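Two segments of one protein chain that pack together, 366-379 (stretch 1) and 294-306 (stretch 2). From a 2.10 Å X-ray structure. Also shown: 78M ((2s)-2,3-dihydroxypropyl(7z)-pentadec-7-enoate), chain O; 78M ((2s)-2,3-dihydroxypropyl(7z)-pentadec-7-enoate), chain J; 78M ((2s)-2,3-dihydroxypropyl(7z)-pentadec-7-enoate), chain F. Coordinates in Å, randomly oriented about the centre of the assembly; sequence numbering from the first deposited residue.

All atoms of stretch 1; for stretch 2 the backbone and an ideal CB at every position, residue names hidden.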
ATOM      1  N   ARG A 366      12.769   2.294  14.949  1.00 28.43           N
ATOM      2  CA  ARG A 366      11.313   2.120  14.925  1.00 27.64           C
ATOM      3  C   ARG A 366      10.949   1.213  13.750  1.00 30.53           C
ATOM      4  O   ARG A 366      10.190   0.269  13.920  1.00 30.53           O
ATOM      5  CB  ARG A 366      10.601   3.471  14.756  1.00 23.91           C
ATOM      6  CG  ARG A 366      10.642   4.384  15.987  1.00 29.87           C
ATOM      7  CD  ARG A 366       9.919   5.701  15.684  1.00 30.05           C
ATOM      8  NE  ARG A 366      10.351   6.758  16.586  1.00 46.86           N
ATOM      9  CZ  ARG A 366       9.803   7.969  16.647  1.00 67.99           C
ATOM     10  NH1 ARG A 366       8.791   8.288  15.851  1.00 61.98           N
ATOM     11  NH2 ARG A 366      10.256   8.866  17.515  1.00 52.07           N
ATOM     12  N   MET A 367      11.533   1.477  12.569  1.00 26.76           N
ATOM     13  CA  MET A 367      11.232   0.706  11.372  1.00 25.22           C
ATOM     14  C   MET A 367      11.646  -0.766  11.491  1.00 29.67           C
ATOM     15  O   MET A 367      10.820  -1.633  11.212  1.00 27.55           O
ATOM     16  CB  MET A 367      11.813   1.376  10.138  1.00 26.69           C
ATOM     17  CG  MET A 367      11.079   2.675   9.771  1.00 28.71           C
ATOM     18  SD  MET A 367      11.887   3.527   8.404  1.00 32.22           S
ATOM     19  CE  MET A 367      11.228   2.576   7.010  1.00 29.15           C
ATOM     20  N   THR A 368      12.873  -1.045  11.994  1.00 26.88           N
ATOM     21  CA  THR A 368      13.364  -2.421  12.206  1.00 27.08           C
ATOM     22  C   THR A 368      12.417  -3.155  13.167  1.00 31.00           C
ATOM     23  O   THR A 368      11.968  -4.266  12.859  1.00 29.50           O
ATOM     24  CB  THR A 368      14.808  -2.385  12.789  1.00 31.67           C
ATOM     25  OG1 THR A 368      15.626  -1.526  11.989  1.00 27.59           O
ATOM     26  CG2 THR A 368      15.436  -3.770  12.882  1.00 32.60           C
ATOM     27  N   SER A 369      12.098  -2.503  14.321  1.00 28.05           N
ATOM     28  CA  SER A 369      11.210  -3.027  15.363  1.00 28.31           C
ATOM     29  C   SER A 369       9.816  -3.283  14.814  1.00 33.11           C
ATOM     30  O   SER A 369       9.190  -4.264  15.199  1.00 34.33           O
ATOM     31  CB  SER A 369      11.131  -2.063  16.543  1.00 31.93           C
ATOM     32  OG  SER A 369      12.405  -1.834  17.126  1.00 34.89           O
ATOM     33  N   GLY A 370       9.367  -2.417  13.910  1.00 28.77           N
ATOM     34  CA  GLY A 370       8.063  -2.492  13.266  1.00 28.75           C
ATOM     35  C   GLY A 370       7.899  -3.716  12.387  1.00 32.20           C
ATOM     36  O   GLY A 370       6.848  -4.355  12.424  1.00 30.23           O
ATOM     37  N   ILE A 371       8.946  -4.057  11.602  1.00 28.21           N
ATOM     38  CA  ILE A 371       8.912  -5.238  10.725  1.00 27.48           C
ATOM     39  C   ILE A 371       8.900  -6.492  11.603  1.00 32.36           C
ATOM     40  O   ILE A 371       8.124  -7.409  11.349  1.00 31.48           O
ATOM     41  CB  ILE A 371      10.081  -5.241   9.718  1.00 30.19           C
ATOM     42  CG1 ILE A 371      10.102  -3.941   8.878  1.00 29.20           C
ATOM     43  CG2 ILE A 371      10.061  -6.503   8.821  1.00 28.97           C
ATOM     44  CD1 ILE A 371      11.432  -3.724   8.104  1.00 24.38           C
ATOM     45  N   ALA A 372       9.731  -6.496  12.659  1.00 30.44           N
ATOM     46  CA  ALA A 372       9.847  -7.588  13.616  1.00 31.24           C
ATOM     47  C   ALA A 372       8.498  -7.874  14.327  1.00 33.48           C
ATOM     48  O   ALA A 372       8.081  -9.034  14.379  1.00 31.29           O
ATOM     49  CB  ALA A 372      10.939  -7.276  14.626  1.00 32.59           C
ATOM     50  N   PHE A 373       7.791  -6.818  14.802  1.00 30.70           N
ATOM     51  CA  PHE A 373       6.487  -6.966  15.454  1.00 31.11           C
ATOM     52  C   PHE A 373       5.408  -7.513  14.526  1.00 32.06           C
ATOM     53  O   PHE A 373       4.556  -8.273  14.992  1.00 30.91           O
ATOM     54  CB  PHE A 373       6.025  -5.678  16.139  1.00 34.36           C
ATOM     55  CG  PHE A 373       6.502  -5.597  17.572  1.00 38.50           C
ATOM     56  CD1 PHE A 373       5.841  -6.289  18.583  1.00 42.82           C
ATOM     57  CD2 PHE A 373       7.616  -4.840  17.909  1.00 42.00           C
ATOM     58  CE1 PHE A 373       6.292  -6.225  19.908  1.00 44.64           C
ATOM     59  CE2 PHE A 373       8.052  -4.761  19.235  1.00 46.53           C
ATOM     60  CZ  PHE A 373       7.394  -5.462  20.224  1.00 44.99           C
ATOM     61  N   SER A 374       5.479  -7.201  13.210  1.00 27.90           N
ATOM     62  CA  SER A 374       4.536  -7.752  12.238  1.00 27.26           C
ATOM     63  C   SER A 374       4.810  -9.284  12.133  1.00 30.63           C
ATOM     64  O   SER A 374       3.869 -10.063  12.028  1.00 30.73           O
ATOM     65  CB  SER A 374       4.628  -7.034  10.891  1.00 29.26           C
ATOM     66  OG  SER A 374       5.678  -7.513  10.057  1.00 37.93           O
ATOM     67  N   GLY A 375       6.072  -9.682  12.279  1.00 25.94           N
ATOM     68  CA  GLY A 375       6.472 -11.090  12.320  1.00 26.16           C
ATOM     69  C   GLY A 375       5.892 -11.787  13.544  1.00 29.93           C
ATOM     70  O   GLY A 375       5.331 -12.878  13.432  1.00 30.21           O
ATOM     71  N   VAL A 376       5.955 -11.121  14.708  1.00 26.22           N
ATOM     72  CA  VAL A 376       5.408 -11.622  15.984  1.00 27.11           C
ATOM     73  C   VAL A 376       3.880 -11.803  15.870  1.00 30.71           C
ATOM     74  O   VAL A 376       3.355 -12.805  16.349  1.00 31.59           O
ATOM     75  CB  VAL A 376       5.838 -10.732  17.195  1.00 31.93           C
ATOM     76  CG1 VAL A 376       5.278 -11.262  18.525  1.00 32.42           C
ATOM     77  CG2 VAL A 376       7.360 -10.627  17.279  1.00 32.35           C
ATOM     78  N   ALA A 377       3.187 -10.871  15.179  1.00 26.75           N
ATOM     79  CA  ALA A 377       1.740 -10.924  14.934  1.00 25.58           C
ATOM     80  C   ALA A 377       1.402 -12.201  14.176  1.00 30.76           C
ATOM     81  O   ALA A 377       0.434 -12.882  14.512  1.00 30.91           O
ATOM     82  CB  ALA A 377       1.297  -9.712  14.122  1.00 25.07           C
ATOM     83  N   TRP A 378       2.234 -12.547  13.178  1.00 27.28           N
ATOM     84  CA  TRP A 378       2.029 -13.734  12.358  1.00 27.06           C
ATOM     85  C   TRP A 378       2.407 -15.029  13.099  1.00 32.13           C
ATOM     86  O   TRP A 378       1.840 -16.066  12.771  1.00 31.13           O
ATOM     87  CB  TRP A 378       2.703 -13.565  10.993  1.00 25.20           C
ATOM     88  CG  TRP A 378       1.835 -12.727  10.089  1.00 25.18           C
ATOM     89  CD1 TRP A 378       1.574 -11.392  10.208  1.00 27.50           C
ATOM     90  CD2 TRP A 378       0.972 -13.214   9.049  1.00 24.52           C
ATOM     91  NE1 TRP A 378       0.623 -11.010   9.289  1.00 26.90           N
ATOM     92  CE2 TRP A 378       0.264 -12.104   8.538  1.00 28.09           C
ATOM     93  CE3 TRP A 378       0.732 -14.482   8.495  1.00 25.81           C
ATOM     94  CZ2 TRP A 378      -0.624 -12.212   7.465  1.00 26.56           C
ATOM     95  CZ3 TRP A 378      -0.145 -14.592   7.425  1.00 26.88           C
ATOM     96  CH2 TRP A 378      -0.846 -13.471   6.948  1.00 26.68           C
ATOM     97  N   ILE A 379       3.257 -14.960  14.167  1.00 29.94           N
ATOM     98  CA  ILE A 379       3.511 -16.133  15.024  1.00 31.07           C
ATOM     99  C   ILE A 379       2.182 -16.417  15.782  1.00 34.95           C
ATOM    100  O   ILE A 379       1.750 -17.569  15.849  1.00 35.12           O
ATOM    101  CB  ILE A 379       4.725 -15.980  16.001  1.00 34.44           C
ATOM    102  CG1 ILE A 379       6.096 -15.942  15.256  1.00 34.74           C
ATOM    103  CG2 ILE A 379       4.711 -17.074  17.122  1.00 34.38           C
ATOM    104  CD1 ILE A 379       6.533 -17.287  14.515  1.00 40.25           C
ATOM    105  N   UNK A 294      16.273   1.462  -1.371  1.00 35.67           N
ATOM    106  CA  UNK A 294      16.741   0.236  -0.710  1.00 34.87           C
ATOM    107  C   UNK A 294      15.969   0.017   0.607  1.00 36.05           C
ATOM    108  O   UNK A 294      15.464  -1.086   0.830  1.00 35.39           O
ATOM    109  CB  UNK A 294      18.245   0.313  -0.442  1.00 34.87           C
ATOM    110  N   UNK A 295      15.862   1.068   1.451  1.00 30.53           N
ATOM    111  CA  UNK A 295      15.098   1.031   2.706  1.00 29.63           C
ATOM    112  C   UNK A 295      13.640   0.596   2.406  1.00 31.91           C
ATOM    113  O   UNK A 295      13.128  -0.314   3.068  1.00 30.42           O
ATOM    114  CB  UNK A 295      15.127   2.397   3.395  1.00 29.63           C
ATOM    115  N   UNK A 296      13.001   1.220   1.385  1.00 28.83           N
ATOM    116  CA  UNK A 296      11.628   0.889   0.955  1.00 28.27           C
ATOM    117  C   UNK A 296      11.506  -0.562   0.474  1.00 32.45           C
ATOM    118  O   UNK A 296      10.548  -1.229   0.833  1.00 31.90           O
ATOM    119  CB  UNK A 296      11.187   1.836  -0.162  1.00 28.27           C
ATOM    120  N   UNK A 297      12.485  -1.057  -0.293  1.00 29.69           N
ATOM    121  CA  UNK A 297      12.488  -2.446  -0.797  1.00 30.05           C
ATOM    122  C   UNK A 297      12.456  -3.457   0.363  1.00 32.05           C
ATOM    123  O   UNK A 297      11.753  -4.472   0.309  1.00 29.67           O
ATOM    124  CB  UNK A 297      13.722  -2.692  -1.668  1.00 30.05           C
ATOM    125  N   UNK A 298      13.207  -3.150   1.420  1.00 29.00           N
ATOM    126  CA  UNK A 298      13.335  -3.976   2.619  1.00 28.98           C
ATOM    127  C   UNK A 298      12.121  -3.930   3.528  1.00 29.56           C
ATOM    128  O   UNK A 298      11.985  -4.782   4.405  1.00 29.73           O
ATOM    129  CB  UNK A 298      14.569  -3.542   3.412  1.00 28.98           C
ATOM    130  N   UNK A 299      11.245  -2.938   3.317  1.00 25.02           N
ATOM    131  CA  UNK A 299       9.979  -2.741   4.028  1.00 24.39           C
ATOM    132  C   UNK A 299       8.831  -3.495   3.320  1.00 27.51           C
ATOM    133  O   UNK A 299       7.824  -3.780   3.960  1.00 27.18           O
ATOM    134  CB  UNK A 299       9.655  -1.249   4.125  1.00 24.39           C
ATOM    135  N   UNK A 300       8.972  -3.820   2.018  1.00 23.55           N
ATOM    136  CA  UNK A 300       7.902  -4.522   1.256  1.00 23.70           C
ATOM    137  C   UNK A 300       7.335  -5.769   2.003  1.00 27.87           C
ATOM    138  O   UNK A 300       6.122  -5.910   1.981  1.00 26.82           O
ATOM    139  CB  UNK A 300       8.451  -4.957  -0.104  1.00 23.70           C
ATOM    140  N   UNK A 301       8.122  -6.622   2.738  1.00 26.61           N
ATOM    141  CA  UNK A 301       7.502  -7.758   3.459  1.00 26.07           C
ATOM    142  C   UNK A 301       6.540  -7.305   4.548  1.00 30.22           C
ATOM    143  O   UNK A 301       5.609  -8.041   4.851  1.00 29.72           O
ATOM    144  CB  UNK A 301       8.585  -8.641   4.082  1.00 26.07           C
ATOM    145  N   UNK A 302       6.720  -6.080   5.109  1.00 26.32           N
ATOM    146  CA  UNK A 302       5.760  -5.585   6.098  1.00 24.72           C
ATOM    147  C   UNK A 302       4.373  -5.486   5.432  1.00 27.03           C
ATOM    148  O   UNK A 302       3.374  -5.857   6.041  1.00 28.08           O
ATOM    149  CB  UNK A 302       6.199  -4.230   6.657  1.00 24.72           C
ATOM    150  N   UNK A 303       4.313  -4.956   4.206  1.00 23.77           N
ATOM    151  CA  UNK A 303       3.042  -4.801   3.488  1.00 23.70           C
ATOM    152  C   UNK A 303       2.456  -6.125   3.043  1.00 25.70           C
ATOM    153  O   UNK A 303       1.232  -6.224   2.976  1.00 24.96           O
ATOM    154  CB  UNK A 303       3.234  -3.898   2.268  1.00 23.70           C
ATOM    155  N   UNK A 304       3.314  -7.169   2.827  1.00 22.96           N
ATOM    156  CA  UNK A 304       2.865  -8.535   2.524  1.00 23.44           C
ATOM    157  C   UNK A 304       2.036  -9.022   3.690  1.00 26.47           C
ATOM    158  O   UNK A 304       0.999  -9.624   3.495  1.00 27.99           O
ATOM    159  CB  UNK A 304       4.043  -9.475   2.261  1.00 23.44           C
ATOM    160  N   UNK A 305       2.513  -8.776   4.900  1.00 24.40           N
ATOM    161  CA  UNK A 305       1.870  -9.199   6.141  1.00 26.82           C
ATOM    162  C   UNK A 305       0.700  -8.302   6.527  1.00 30.41           C
ATOM    163  O   UNK A 305      -0.330  -8.782   6.999  1.00 30.69           O
ATOM    164  CB  UNK A 305       2.895  -9.223   7.277  1.00 26.82           C
ATOM    165  N   UNK A 306       0.845  -7.001   6.292  1.00 25.38           N
ATOM    166  CA  UNK A 306      -0.177  -6.035   6.661  1.00 23.71           C
ATOM    167  C   UNK A 306      -1.469  -6.164   5.838  1.00 27.34           C
ATOM    168  O   UNK A 306      -2.547  -6.188   6.425  1.00 26.03           O
ATOM    169  CB  UNK A 306       0.388  -4.621   6.508  1.00 23.71           C
TER
HETATM  170  O21 78M O 614      23.227   1.804  -0.091  1.00 83.47           O
HETATM  171  C20 78M O 614      22.789   2.260  -1.361  1.00 84.03           C
HETATM  172  C18 78M O 614      22.527   1.104  -2.297  1.00 85.43           C
HETATM  173  O19 78M O 614      23.712   0.319  -2.454  1.00 87.76           O
HETATM  174  C17 78M O 614      22.035   1.558  -3.649  1.00 86.92           C
HETATM  175  O2  78M O 614      21.408   0.401  -4.251  1.00 88.32           O
HETATM  176  C1  78M O 614      20.621   0.594  -5.317  1.00 89.09           C
HETATM  177  O1  78M O 614      20.527   1.640  -5.907  1.00 89.50           O
HETATM  178  C2  78M O 614      19.865  -0.654  -5.668  1.00 89.28           C
HETATM  179  C3  78M O 614      18.355  -0.492  -5.556  1.00 88.35           C
HETATM  180  C4  78M O 614      17.668  -1.713  -4.960  1.00 88.15           C
HETATM  181  C5  78M O 614      16.723  -2.440  -5.903  1.00 88.50           C
HETATM  182  C6  78M O 614      15.339  -1.796  -6.053  1.00 88.16           C
HETATM  183  C7  78M O 614      14.282  -2.540  -5.303  1.00 87.45           C
HETATM  184  C8  78M O 614      13.299  -3.258  -5.820  1.00 86.93           C
HETATM  185  C9  78M O 614      12.249  -4.004  -5.047  1.00 85.51           C
HETATM  186  C10 78M O 614      12.710  -5.425  -4.709  1.00 86.00           C
HETATM  187  C11 78M O 614      12.476  -5.841  -3.267  1.00 84.24           C
HETATM  188  C12 78M O 614      13.514  -6.830  -2.751  1.00 83.89           C
HETATM  189  C13 78M O 614      13.433  -7.156  -1.265  1.00 81.29           C
HETATM  190  C15 78M O 614      12.532  -8.693   0.508  1.00 77.48           C
HETATM  191  C14 78M O 614      12.371  -8.175  -0.893  1.00 78.32           C
HETATM  192  O21 78M J 609      23.782   4.183  15.287  1.00 94.87           O
HETATM  193  C20 78M J 609      22.960   3.738  14.217  1.00 92.50           C
HETATM  194  C18 78M J 609      22.338   2.397  14.530  1.00 90.44           C
HETATM  195  O19 78M J 609      23.367   1.445  14.822  1.00 93.12           O
HETATM  196  C17 78M J 609      21.462   1.895  13.407  1.00 86.01           C
HETATM  197  O2  78M J 609      20.921   0.622  13.836  1.00 83.17           O
HETATM  198  C1  78M J 609      19.622   0.385  13.610  1.00 78.59           C
HETATM  199  O1  78M J 609      18.859   1.200  13.161  1.00 78.04           O
HETATM  200  C2  78M J 609      19.252  -1.023  13.982  1.00 74.06           C
HETATM  201  C3  78M J 609      17.898  -1.127  14.667  1.00 67.86           C
HETATM  202  C4  78M J 609      17.726  -2.378  15.503  1.00 66.08           C
HETATM  203  C5  78M J 609      16.537  -2.286  16.440  1.00 67.63           C
HETATM  204  C6  78M J 609      16.200  -3.586  17.167  1.00 71.19           C
HETATM  205  C7  78M J 609      15.139  -3.372  18.209  1.00 73.27           C
HETATM  206  C8  78M J 609      14.297  -4.265  18.726  1.00 74.86           C
HETATM  207  C9  78M J 609      14.182  -5.731  18.401  1.00 75.23           C
HETATM  208  C10 78M J 609      12.980  -6.058  17.509  1.00 73.69           C
HETATM  209  C11 78M J 609      11.628  -6.169  18.227  1.00 73.62           C
HETATM  210  C12 78M J 609      11.347  -7.495  18.936  1.00 74.94           C
HETATM  211  C13 78M J 609      11.254  -8.713  18.023  1.00 74.74           C
HETATM  212  C15 78M J 609      11.474 -11.216  17.823  1.00 75.63           C
HETATM  213  C14 78M J 609      11.219 -10.046  18.744  1.00 75.80           C
HETATM  214  O21 78M F 605      -6.732 -23.210  23.391  1.00 91.69           O
HETATM  215  C20 78M F 605      -5.617 -22.871  22.579  1.00 90.09           C
HETATM  216  C18 78M F 605      -4.595 -22.094  23.376  1.00 89.53           C
HETATM  217  O19 78M F 605      -5.147 -20.855  23.828  1.00 89.14           O
HETATM  218  C17 78M F 605      -3.291 -21.886  22.635  1.00 88.30           C
HETATM  219  O2  78M F 605      -3.428 -20.819  21.663  1.00 85.21           O
HETATM  220  C1  78M F 605      -2.901 -19.626  21.967  1.00 84.15           C
HETATM  221  O1  78M F 605      -2.593 -19.292  23.083  1.00 88.10           O
HETATM  222  C2  78M F 605      -2.729 -18.774  20.741  1.00 78.33           C
HETATM  223  C3  78M F 605      -2.205 -17.370  21.035  1.00 74.24           C
HETATM  224  C4  78M F 605      -0.890 -17.055  20.343  1.00 71.25           C
HETATM  225  C5  78M F 605       0.353 -17.205  21.205  1.00 69.73           C
HETATM  226  C6  78M F 605       1.658 -17.045  20.422  1.00 68.18           C
HETATM  227  C7  78M F 605       2.492 -15.888  20.871  1.00 67.48           C
HETATM  228  C8  78M F 605       2.423 -14.645  20.423  1.00 66.83           C
HETATM  229  C9  78M F 605       3.258 -13.482  20.869  1.00 67.28           C
HETATM  230  C10 78M F 605       2.996 -13.050  22.318  1.00 69.39           C
HETATM  231  C11 78M F 605       4.137 -12.267  22.955  1.00 71.76           C
HETATM  232  C12 78M F 605       4.127 -10.772  22.675  1.00 71.98           C
HETATM  233  C13 78M F 605       5.420 -10.071  23.052  1.00 73.28           C
HETATM  234  C15 78M F 605       6.692  -7.902  23.242  1.00 75.61           C
HETATM  235  C14 78M F 605       5.382  -8.563  22.880  1.00 73.81           C

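Two helices run in broadly the same direction, 29° apart, with axes 9.6 Å apart at closest approach, and stretch 1 offers mostly apolar surface there.

Position 294 has nothing of stretch 1 near its ideal CB, so the contact sets no rule; the monoacylglycerol of chain O lies beside it, and an apolar group would suit. It is Val294, whose CG2 comes 3.4 Å from O2 of that lipid.

At 295 the CB points sideways, 5.3 Å from Met367 CE. A branched or long aliphatic could close that gap. Ile295 does so, its CG2 reaching 3.8 Å from Met367 CE.

Position 296 points away and 297 is out of reach, so stretch 1 asks little of either and a range of side chains would do at both. They are Phe296, whose end comes nearer to stretch 1 but makes no contact, and Ala297, whose backbone O lies 3.5 Å from C13 of the chain O lipid.

At 298 the CB is sideways with no stretch 1 atom within 5.5 Å, and many side chains would be tolerated. The backbone makes the contact: the O of 298 sits 3.9 Å from Ile371 CD1. The residue is Leu298, whose side chain ends leading away.

Position 299 is more demanding. Its ideal CB stands 5.0 Å from both Ile371 CD1 and Met367 CE, a gap for one or two apolar carbons; valine, isoleucine or leucine would be reasonable. Val299 places CG2 3.7 Å from Met367 CE and 4.2 Å from Ile371 CD1, so one methyl meets both neighbours.

Position 300 is out of reach of stretch 1, so stretch 1 sets no preference, and small polar or apolar groups would both be possible. Thr300 turns back on its own helix, OG1 donating to Ala297 O at 2.7 Å.

At 301 the backbone N has no bond to the turn before, and phi is -64°, which proline accepts readily, though other residues could too. Pro301 is found there, beside the kink.

At 302, where the CA atoms of 302 and Ile371 are 5.6 Å apart, CB points toward stretch 1, 4.5 Å from Ile371 CG1 and 4.8 Å from Ser374 OG. An apolar or aromatic group would suit, as Ser374 OG already donates to Ile371 O. Phe302 has chi1 t, and its ring presents its edge to Ser374, CD1 lying 3.7 Å from Ser374 CB.

Positions 303 and 304 make no contact with stretch 1, so polar or apolar groups could serve. They are Phe303 and Ser304, the latter's OG hydrogen-bonded elsewhere in the structure.

Position 305 is the richest site. Its ideal CB is 3.5 Å from Trp378 NE1 and 4.3 Å from Ser374 OG, beside an indole face that favours a compact aliphatic. Leu305 buries the largest area of stretch 2: its CG stands over the five-membered ring, 3.7 Å from the centroid, in a CH-pi contact, and CD2 reaches 3.4 Å from Ser374 O. Trp378 NE1 also donates a weak hydrogen bond to Leu305 O at 3.3 Å, a backbone link available to any residue here.

Position 306 points away, leaving its choice free of stretch 1; it is Phe306.

Stretch 2 294-306: VIFALVTPFFSLF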
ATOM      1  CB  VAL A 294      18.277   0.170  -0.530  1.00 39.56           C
ATOM      2  CG1 VAL A 294      18.688  -1.102   0.213  1.00 39.48           C
ATOM      3  CG2 VAL A 294      18.972   0.227  -1.885  1.00 40.55           C
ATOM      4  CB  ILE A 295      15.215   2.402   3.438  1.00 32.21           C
ATOM      5  CG1 ILE A 295      16.597   2.529   4.102  1.00 34.10           C
ATOM      6  CG2 ILE A 295      14.114   2.610   4.475  1.00 30.11           C
ATOM      7  CD1 ILE A 295      17.244   3.889   3.991  1.00 41.37           C
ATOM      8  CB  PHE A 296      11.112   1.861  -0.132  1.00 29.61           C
ATOM      9  CG  PHE A 296      10.668   3.240   0.331  1.00 30.12           C
ATOM     10  CD1 PHE A 296      10.841   3.646   1.656  1.00 31.23           C
ATOM     11  CD2 PHE A 296      10.081   4.131  -0.558  1.00 30.46           C
ATOM     12  CE1 PHE A 296      10.448   4.925   2.072  1.00 30.94           C
ATOM     13  CE2 PHE A 296       9.695   5.411  -0.140  1.00 32.31           C
ATOM     14  CZ  PHE A 296       9.877   5.795   1.170  1.00 29.70           C
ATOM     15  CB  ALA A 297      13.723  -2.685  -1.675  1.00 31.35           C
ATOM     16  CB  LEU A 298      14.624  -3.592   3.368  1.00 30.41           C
ATOM     17  CG  LEU A 298      15.911  -3.988   2.656  1.00 36.14           C
ATOM     18  CD1 LEU A 298      17.131  -3.351   3.318  1.00 37.97           C
ATOM     19  CD2 LEU A 298      16.063  -5.507   2.601  1.00 39.90           C
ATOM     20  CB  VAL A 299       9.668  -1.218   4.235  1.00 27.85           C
ATOM     21  CG1 VAL A 299       8.183  -0.955   4.524  1.00 27.86           C
ATOM     22  CG2 VAL A 299      10.517  -0.656   5.369  1.00 27.71           C
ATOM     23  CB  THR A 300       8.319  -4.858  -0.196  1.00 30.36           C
ATOM     24  OG1 THR A 300       9.449  -5.740  -0.190  1.00 31.21           O
ATOM     25  CG2 THR A 300       8.620  -3.627  -1.018  1.00 28.62           C
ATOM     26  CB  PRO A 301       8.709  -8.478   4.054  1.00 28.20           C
ATOM     27  CG  PRO A 301       9.829  -8.152   3.079  1.00 32.46           C
ATOM     28  CD  PRO A 301       9.594  -6.690   2.876  1.00 27.87           C
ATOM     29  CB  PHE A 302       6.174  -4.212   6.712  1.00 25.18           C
ATOM     30  CG  PHE A 302       5.004  -3.598   7.454  1.00 25.67           C
ATOM     31  CD1 PHE A 302       4.649  -4.050   8.724  1.00 27.63           C
ATOM     32  CD2 PHE A 302       4.178  -2.663   6.832  1.00 25.49           C
ATOM     33  CE1 PHE A 302       3.517  -3.536   9.378  1.00 27.58           C
ATOM     34  CE2 PHE A 302       3.050  -2.163   7.480  1.00 27.71           C
ATOM     35  CZ  PHE A 302       2.719  -2.613   8.745  1.00 25.42           C
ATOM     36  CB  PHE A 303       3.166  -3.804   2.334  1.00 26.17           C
ATOM     37  CG  PHE A 303       3.281  -2.400   2.869  1.00 27.13           C
ATOM     38  CD1 PHE A 303       2.177  -1.758   3.430  1.00 29.64           C
ATOM     39  CD2 PHE A 303       4.493  -1.719   2.825  1.00 28.82           C
ATOM     40  CE1 PHE A 303       2.293  -0.468   3.968  1.00 30.17           C
ATOM     41  CE2 PHE A 303       4.606  -0.419   3.351  1.00 31.34           C
ATOM     42  CZ  PHE A 303       3.513   0.184   3.945  1.00 28.69           C
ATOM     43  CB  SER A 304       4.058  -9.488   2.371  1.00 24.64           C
ATOM     44  OG  SER A 304       4.890  -9.064   1.317  1.00 28.07           O
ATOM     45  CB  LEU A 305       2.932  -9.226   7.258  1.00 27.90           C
ATOM     46  CG  LEU A 305       3.719 -10.546   7.399  1.00 33.47           C
ATOM     47  CD1 LEU A 305       4.713 -10.766   6.254  1.00 32.66           C
ATOM     48  CD2 LEU A 305       4.491 -10.571   8.699  1.00 35.71           C
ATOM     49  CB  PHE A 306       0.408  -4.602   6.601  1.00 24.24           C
ATOM     50  CG  PHE A 306      -0.563  -3.529   7.029  1.00 25.20           C
ATOM     51  CD1 PHE A 306      -0.937  -3.399   8.359  1.00 26.90           C
ATOM     52  CD2 PHE A 306      -1.098  -2.641   6.098  1.00 27.48           C
ATOM     53  CE1 PHE A 306      -1.857  -2.418   8.747  1.00 28.14           C
ATOM     54  CE2 PHE A 306      -2.015  -1.665   6.488  1.00 29.71           C
ATOM     55  CZ  PHE A 306      -2.384  -1.557   7.811  1.00 26.57           C
TER
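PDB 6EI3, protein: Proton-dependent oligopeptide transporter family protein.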